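Local coordinates for DUF5037 domain-containing protein (Ruminococcus gnavus, PDB 4GL6) that is of unknown function, belongs to the DUF5037 family and carries a mixed four-stranded sheet flanked by helices, at residues 136-140 and 171-176. Residues are numbered along the deposited sequence; the frame is centred on the assembly and turned at random.
Sequences YKTLG and LGGQAL
Gln-174 reaches across to Thr-138 and Tyr-136, and its backbone carbonyl meets Leu-139. With CG anti to the backbone N (chi1 -177°) and an extended chain beyond, its amide is carried out to Thr-138, where Gln-174 NE2 donates to Thr-138 OG1 over 3.1 Å, the hydroxyl tilted slightly from the amide plane. At the other end of the amide, Gln-174 OE1 lies 3.4 Å from CE1 of Tyr-136, whose ring plane is turned 68° from that of the amide; OE1 also accepts from the backbone N of Tyr-222. An amide suits this place because it donates at one end and accepts at the other.

The carbonyl O of Gln-174 receives the N-H of Leu-139, N to O 2.8 Å, and a water joins Gln-174 N to Lys-137 O. Leu-139, buried, sends CD1 over the turn at Gly-172 and Gly-173, where it lies against the glycine backbone, 3.4 Å from Gly-173 N; Gly-172 has a positive phi, which glycine adopts readily. Trp-122 and Cys-129 of helix 122-129 pack against the same leucine. The branched Thr-138 turns CG2 to CD1 of Leu-176, 3.6 Å away.

Leu-176 N donates to Gly-140 O, a bond between the chains that lead into strands 140-147 and 175-182. These are the parallel neighbours of the mixed sheet, joined through helix 156-171 in a beta-alpha-beta crossover.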
loop_
_atom_site.group_PDB
_atom_site.type_symbol
_atom_site.label_atom_id
_atom_site.label_comp_id
_atom_site.label_asym_id
_atom_site.label_seq_id
_atom_site.Cartn_x
_atom_site.Cartn_y
_atom_site.Cartn_z
ATOM N N TYR A 136 5.613 -2.414 19.868
ATOM C CA TYR A 136 5.915 -2.623 18.458
ATOM C C TYR A 136 4.783 -2.051 17.605
ATOM O O TYR A 136 3.693 -1.753 18.095
ATOM C CB TYR A 136 6.200 -4.100 18.131
ATOM C CG TYR A 136 5.093 -5.057 18.547
ATOM C CD1 TYR A 136 3.999 -5.308 17.710
ATOM C CD2 TYR A 136 5.110 -5.696 19.780
ATOM C CE1 TYR A 136 2.970 -6.177 18.097
ATOM C CE2 TYR A 136 4.081 -6.556 20.165
ATOM C CZ TYR A 136 3.014 -6.794 19.327
ATOM O OH TYR A 136 2.003 -7.650 19.688
ATOM N N LYS A 137 5.104 -1.842 16.341
ATOM C CA LYS A 137 4.193 -1.332 15.361
ATOM C C LYS A 137 4.163 -2.325 14.197
ATOM O O LYS A 137 5.206 -2.837 13.776
ATOM C CB LYS A 137 4.657 0.033 14.874
ATOM C CG LYS A 137 3.861 0.567 13.675
ATOM C CD LYS A 137 4.385 1.883 13.105
ATOM C CE LYS A 137 3.802 2.171 11.719
ATOM N NZ LYS A 137 2.309 2.245 11.701
ATOM N N THR A 138 2.960 -2.578 13.694
ATOM C CA THR A 138 2.769 -3.381 12.514
ATOM C C THR A 138 3.419 -2.604 11.358
ATOM O O THR A 138 3.032 -1.474 11.077
ATOM C CB THR A 138 1.272 -3.592 12.190
ATOM O OG1 THR A 138 0.663 -4.343 13.235
ATOM C CG2 THR A 138 1.123 -4.350 10.904
ATOM N N LEU A 139 4.395 -3.232 10.710
ATOM C CA LEU A 139 5.149 -2.631 9.602
ATOM C C LEU A 139 4.190 -2.168 8.525
ATOM O O LEU A 139 4.281 -1.038 8.030
ATOM C CB LEU A 139 6.136 -3.638 9.006
ATOM C CG LEU A 139 7.283 -4.072 9.917
ATOM C CD1 LEU A 139 8.076 -5.143 9.185
ATOM C CD2 LEU A 139 8.192 -2.933 10.349
ATOM N N GLY A 140 3.262 -3.050 8.199
ATOM C CA GLY A 140 2.195 -2.731 7.266
ATOM C C GLY A 140 1.455 -3.965 6.807
ATOM O O GLY A 140 1.637 -5.065 7.354
ATOM N N LEU A 171 11.010 -8.887 5.309
ATOM C CA LEU A 171 10.297 -7.786 5.993
ATOM C C LEU A 171 10.804 -7.450 7.399
ATOM O O LEU A 171 10.913 -6.273 7.746
ATOM C CB LEU A 171 8.786 -8.009 5.995
ATOM C CG LEU A 171 8.125 -8.065 4.618
ATOM C CD1 LEU A 171 6.620 -8.048 4.817
ATOM C CD2 LEU A 171 8.562 -6.931 3.693
ATOM N N GLY A 172 11.109 -8.461 8.204
ATOM C CA GLY A 172 11.709 -8.233 9.528
ATOM C C GLY A 172 10.889 -7.672 10.681
ATOM O O GLY A 172 11.453 -7.071 11.599
ATOM N N GLY A 173 9.578 -7.877 10.652
ATOM C CA GLY A 173 8.717 -7.473 11.770
ATOM C C GLY A 173 7.296 -8.000 11.662
ATOM O O GLY A 173 7.025 -8.927 10.900
ATOM N N GLN A 174 6.387 -7.402 12.420
ATOM C CA GLN A 174 4.975 -7.782 12.341
ATOM C C GLN A 174 4.380 -7.201 11.047
ATOM O O GLN A 174 4.480 -5.998 10.809
ATOM C CB GLN A 174 4.189 -7.334 13.589
ATOM C CG GLN A 174 2.732 -7.771 13.561
ATOM C CD GLN A 174 1.981 -7.745 14.876
ATOM O OE1 GLN A 174 2.250 -8.540 15.798
ATOM N NE2 GLN A 174 0.956 -6.897 14.937
ATOM N N ALA A 175 3.806 -8.069 10.210
ATOM C CA ALA A 175 3.168 -7.646 8.948
ATOM C C ALA A 175 2.062 -8.610 8.521
ATOM O O ALA A 175 2.117 -9.793 8.865
ATOM C CB ALA A 175 4.208 -7.512 7.840
ATOM N N LEU A 176 1.077 -8.092 7.774
ATOM C CA LEU A 176 -0.067 -8.873 7.280
ATOM C C LEU A 176 0.038 -9.094 5.769
ATOM O O LEU A 176 0.594 -8.257 5.043
ATOM C CB LEU A 176 -1.401 -8.179 7.585
ATOM C CG LEU A 176 -1.767 -8.131 9.073
ATOM C CD1 LEU A 176 -0.930 -7.095 9.810
ATOM C CD2 LEU A 176 -3.241 -7.866 9.288
HETATM O O HOH W 1 6.935 -5.026 13.607
#